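Side-chain contacts in C3-degrading proteinase (CppA protein) (Streptococcus pneumoniae, PDB 3E0R), which probably degrades complement component C3 as a proteinase and is built from domains related to the glyoxalases: residues V79-N83 with P84-E88; S165-E168 with S169-G173. All coordinates share one frame; numbering follows the deposited sequence.

Contact 1 of 2, residues V79-N83 with P84-E88; sequences VKVEN and PLEIE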
loop_
_atom_site.group_PDB
_atom_site.type_symbol
_atom_site.label_atom_id
_atom_site.label_comp_id
_atom_site.label_asym_id
_atom_site.label_seq_id
_atom_site.Cartn_x
_atom_site.Cartn_y
_atom_site.Cartn_z
ATOM N N VAL A 79 -4.844 5.870 -2.219
ATOM C CA VAL A 79 -5.092 5.479 -3.612
ATOM C C VAL A 79 -5.599 6.719 -4.299
ATOM O O VAL A 79 -6.690 7.165 -4.038
ATOM C CB VAL A 79 -6.100 4.333 -3.698
ATOM C CG1 VAL A 79 -6.332 3.911 -5.150
ATOM C CG2 VAL A 79 -5.627 3.126 -2.809
ATOM N N LYS A 80 -4.744 7.321 -5.093
ATOM C CA LYS A 80 -5.085 8.515 -5.840
ATOM C C LYS A 80 -5.584 8.083 -7.176
ATOM O O LYS A 80 -4.806 7.562 -7.962
ATOM C CB LYS A 80 -3.856 9.377 -6.051
ATOM C CG LYS A 80 -4.087 10.641 -6.952
ATOM C CD LYS A 80 -2.727 11.327 -7.232
ATOM C CE LYS A 80 -2.903 12.728 -7.758
ATOM N NZ LYS A 80 -4.230 12.824 -8.383
ATOM N N VAL A 81 -6.874 8.285 -7.420
ATOM C CA VAL A 81 -7.537 7.906 -8.653
ATOM C C VAL A 81 -7.482 9.061 -9.666
ATOM O O VAL A 81 -7.686 10.225 -9.317
ATOM C CB VAL A 81 -8.986 7.475 -8.342
ATOM C CG1 VAL A 81 -9.828 7.258 -9.612
ATOM C CG2 VAL A 81 -8.973 6.255 -7.497
ATOM N N GLU A 82 -7.188 8.728 -10.920
ATOM C CA GLU A 82 -7.192 9.714 -12.036
ATOM C C GLU A 82 -8.585 10.329 -12.394
ATOM O O GLU A 82 -8.721 11.542 -12.378
ATOM C CB GLU A 82 -6.611 9.078 -13.319
ATOM C CG GLU A 82 -6.500 10.018 -14.505
ATOM C CD GLU A 82 -5.479 11.115 -14.241
ATOM O OE1 GLU A 82 -4.646 10.920 -13.319
ATOM O OE2 GLU A 82 -5.494 12.150 -14.963
ATOM N N ASN A 83 -9.558 9.504 -12.799
ATOM C CA ASN A 83 -10.901 9.991 -13.112
ATOM C C ASN A 83 -11.735 10.036 -11.811
ATOM O O ASN A 83 -11.917 9.007 -11.139
ATOM C CB ASN A 83 -11.587 9.141 -14.198
ATOM C CG ASN A 83 -12.949 9.747 -14.688
ATOM O OD1 ASN A 83 -13.565 10.647 -14.056
ATOM N ND2 ASN A 83 -13.411 9.245 -15.841
ATOM N N PRO A 84 -12.210 11.236 -11.432
ATOM C CA PRO A 84 -12.962 11.287 -10.167
ATOM C C PRO A 84 -14.337 10.590 -10.245
ATOM O O PRO A 84 -14.830 10.062 -9.245
ATOM C CB PRO A 84 -13.117 12.801 -9.883
ATOM C CG PRO A 84 -12.255 13.495 -10.899
ATOM C CD PRO A 84 -12.087 12.561 -12.060
ATOM N N LEU A 85 -14.937 10.570 -11.426
ATOM C CA LEU A 85 -16.208 9.871 -11.589
ATOM C C LEU A 85 -16.079 8.369 -11.370
ATOM O O LEU A 85 -17.076 7.684 -11.217
ATOM C CB LEU A 85 -16.823 10.164 -12.960
ATOM C CG LEU A 85 -17.053 11.645 -13.255
ATOM C CD1 LEU A 85 -17.721 11.749 -14.612
ATOM C CD2 LEU A 85 -17.859 12.318 -12.123
ATOM N N GLU A 86 -14.860 7.848 -11.333
ATOM C CA GLU A 86 -14.693 6.449 -10.980
ATOM C C GLU A 86 -14.885 6.245 -9.488
ATOM O O GLU A 86 -15.385 5.185 -9.121
ATOM C CB GLU A 86 -13.369 5.870 -11.475
ATOM C CG GLU A 86 -13.260 5.899 -12.966
ATOM C CD GLU A 86 -11.878 5.542 -13.460
ATOM O OE1 GLU A 86 -11.006 5.121 -12.654
ATOM O OE2 GLU A 86 -11.666 5.685 -14.690
ATOM N N ILE A 87 -14.522 7.219 -8.640
ATOM C CA ILE A 87 -14.811 7.115 -7.180
ATOM C C ILE A 87 -16.331 7.098 -6.878
ATOM O O ILE A 87 -16.809 6.380 -5.988
ATOM C CB ILE A 87 -14.136 8.252 -6.346
ATOM C CG1 ILE A 87 -12.605 8.090 -6.372
ATOM C CG2 ILE A 87 -14.658 8.277 -4.851
ATOM C CD1 ILE A 87 -11.868 9.301 -5.904
ATOM N N GLU A 88 -17.080 7.891 -7.641
ATOM C CA GLU A 88 -18.521 7.973 -7.502
ATOM C C GLU A 88 -19.182 6.694 -8.005
ATOM O O GLU A 88 -20.263 6.333 -7.535
ATOM C CB GLU A 88 -19.068 9.205 -8.245
ATOM C CG GLU A 88 -18.378 10.535 -7.835
ATOM C CD GLU A 88 -19.111 11.811 -8.295
ATOM O OE1 GLU A 88 -20.056 11.758 -9.145
ATOM O OE2 GLU A 88 -18.713 12.893 -7.798
#
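N83 is the N-cap residue of helix 84-91: its OD1 accepts the backbone N-H of L85 at 3.0 Å. The bond is moderately bent, with 142° at the hydrogen, and the donor stands above the plane of the side-chain amide, well off a lone-pair direction. A chi1 of -172°, which sets CG opposite the main-chain nitrogen, carries the amide over the first turn, where OD1 also lies 3.5 Å from L85 CB. A second bond grips the same turn: E86 N donates to the main-chain O of N83 at 3.2 Å.

E86 runs back over the cap. Its extended chain crosses the N83 side chain at about a right angle, and E86 OE2 lies 3.5 Å from N83 CB, while the amide and carboxylate planes are turned 43° apart. The other oxygen, OE1, lies 3.9 Å from V81 CG1 and takes its hydrogen bond from the backbone N of S149, so the buried carboxylate is fixed from beyond the cap.

The motif is a tight strand-to-helix connection, in which strand 74-81 passes through E82 and the N-cap N83 into helix 84-91. Across that link V81 CB meets I87 CG1 at 4.2 Å, a loose apolar contact between strand end and first helical turn.

Farther out, V81 and I87 both rest on I121 of strand 118-122, I87 also reaches F109 of strand 107-112, and L148 touches V81 and E86. Backbone hydrogen bonds join V81 to H122 and E82 to K150.

Contact 2 of 2, residues S165-E168 with S169-G173; sequences SFLE and SSEIG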
loop_
_atom_site.group_PDB
_atom_site.type_symbol
_atom_site.label_atom_id
_atom_site.label_comp_id
_atom_site.label_asym_id
_atom_site.label_seq_id
_atom_site.Cartn_x
_atom_site.Cartn_y
_atom_site.Cartn_z
ATOM N N SER A 165 14.383 4.997 9.833
ATOM C CA SER A 165 14.305 4.170 8.664
ATOM C C SER A 165 15.598 4.331 7.858
ATOM O O SER A 165 16.215 5.401 7.830
ATOM C CB SER A 165 13.100 4.541 7.807
ATOM O OG SER A 165 13.157 3.874 6.561
ATOM N N PHE A 166 15.990 3.236 7.225
ATOM C CA PHE A 166 16.977 3.238 6.173
ATOM C C PHE A 166 16.513 4.059 4.969
ATOM O O PHE A 166 17.350 4.492 4.171
ATOM C CB PHE A 166 17.306 1.793 5.723
ATOM C CG PHE A 166 18.334 1.114 6.573
ATOM C CD1 PHE A 166 19.661 1.513 6.534
ATOM C CD2 PHE A 166 17.988 0.073 7.407
ATOM C CE1 PHE A 166 20.625 0.876 7.321
ATOM C CE2 PHE A 166 18.936 -0.556 8.191
ATOM C CZ PHE A 166 20.257 -0.157 8.142
ATOM N N LEU A 167 15.196 4.250 4.838
ATOM C CA LEU A 167 14.617 5.049 3.763
ATOM C C LEU A 167 14.821 6.573 3.968
ATOM O O LEU A 167 14.422 7.167 4.994
ATOM C CB LEU A 167 13.147 4.670 3.602
ATOM C CG LEU A 167 12.929 3.179 3.263
ATOM C CD1 LEU A 167 11.417 2.882 2.967
ATOM C CD2 LEU A 167 13.879 2.672 2.098
ATOM N N GLU A 168 15.504 7.191 3.007
ATOM C CA GLU A 168 15.746 8.634 3.054
ATOM C C GLU A 168 14.583 9.355 2.400
ATOM O O GLU A 168 14.037 8.873 1.407
ATOM C CB GLU A 168 17.057 9.026 2.351
ATOM C CG GLU A 168 18.343 8.420 2.930
ATOM C CD GLU A 168 18.441 8.587 4.441
ATOM O OE1 GLU A 168 17.817 9.533 4.981
ATOM O OE2 GLU A 168 19.123 7.765 5.096
ATOM N N SER A 169 14.200 10.497 2.968
ATOM C CA SER A 169 13.236 11.433 2.341
ATOM C C SER A 169 13.637 11.829 0.905
ATOM O O SER A 169 12.774 12.121 0.054
ATOM C CB SER A 169 13.114 12.717 3.194
ATOM O OG SER A 169 12.509 12.438 4.453
ATOM N N SER A 170 14.953 11.868 0.670
ATOM C CA SER A 170 15.524 12.138 -0.652
ATOM C C SER A 170 14.971 11.131 -1.657
ATOM O O SER A 170 14.475 11.520 -2.722
ATOM C CB SER A 170 17.062 12.032 -0.615
ATOM O OG SER A 170 17.567 12.153 0.704
ATOM N N GLU A 171 15.048 9.846 -1.277
ATOM C CA GLU A 171 14.697 8.716 -2.135
ATOM C C GLU A 171 13.184 8.577 -2.187
ATOM O O GLU A 171 12.574 8.685 -3.256
ATOM C CB GLU A 171 15.265 7.397 -1.579
ATOM C CG GLU A 171 16.741 7.389 -1.087
ATOM C CD GLU A 171 17.023 6.300 0.003
ATOM O OE1 GLU A 171 16.069 5.804 0.640
ATOM O OE2 GLU A 171 18.210 5.966 0.230
ATOM N N ILE A 172 12.579 8.357 -1.013
ATOM C CA ILE A 172 11.163 7.958 -0.906
ATOM C C ILE A 172 10.127 9.028 -1.266
ATOM O O ILE A 172 8.914 8.750 -1.249
ATOM C CB ILE A 172 10.823 7.408 0.501
ATOM C CG1 ILE A 172 10.736 8.561 1.537
ATOM C CG2 ILE A 172 11.811 6.302 0.854
ATOM C CD1 ILE A 172 10.661 8.104 2.980
ATOM N N GLY A 173 10.594 10.233 -1.573
ATOM C CA GLY A 173 9.753 11.256 -2.145
ATOM C C GLY A 173 8.431 11.414 -1.424
ATOM O O GLY A 173 8.386 11.364 -0.186
#
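The backbone from S165 to E168 is irregular and passes without a break into a short, weakly bonded helix at about 169-172. Its turn closes on one carbonyl: I172 N donates to E168 O at 2.9 Å, almost straight (174° at the hydrogen) and nearly along the C=O axis. E171 N approaches the same oxygen at 3.0 Å, but that bond is weak, its angle at the hydrogen being 125°. G173 leaves the helix with a positive phi, a conformation that favours glycine.

E171 turns back on the entry to this helix. Beyond CG its chain is extended, and OE1 accepts the backbone N-H of E168 at 2.8 Å with the donor above the carboxylate plane, as in the N3-to-N-cap half of a capping box. E168, bent at chi2, crosses E171 obliquely. Its CG packs 3.7 Å from E171 OE2, yet the carboxylates keep apart, E168 OE2 and E171 OE2 being 5.3 Å from each other. K214 forms a salt bridge with E171 OE2 and would be expected to offset this like-charge proximity.

On the apolar side, L167 and I172 cross at about a right angle, and L167 CB to I172 CG2 is tight at 3.5 Å. I172 CG1 sits between backbone N and carbonyl carbon (chi1 75°), which brings it 3.3 Å from E168 O. Before the helix, S165 OG accepts the backbone N of L167 at 2.7 Å in an ST turn; D233 hydrogen-bonds to the same hydroxyl oxygen and to the backbone N of F166.

I172 brings the helix onto F178 of strand 176-180, while L167, just before it, bridges L176 of that strand and L199 and F201 of strand 196-203 in the other sheet.

Overall arrangement
Contact 1 closes before contact 2 opens along the chain; their centres are 28 Å apart and their nearest atoms about 13 Å, so they do not touch. Residues 79-88 and 165-173 belong to the N-terminal and C-terminal CppA regions respectively, both related to the glyoxalases. Each lies where chain enters a helix: directly from strand 74-81 in contact 1, and through the loop after strand 151-159 in contact 2. Strands 74-81 and 151-159 are antiparallel neighbours in the seven-stranded mixed sheet, and 176-180, which follows contact 2, is an edge strand of it, next to 151-159. The two helix entries are thus linked through a sheet to which both regions contribute.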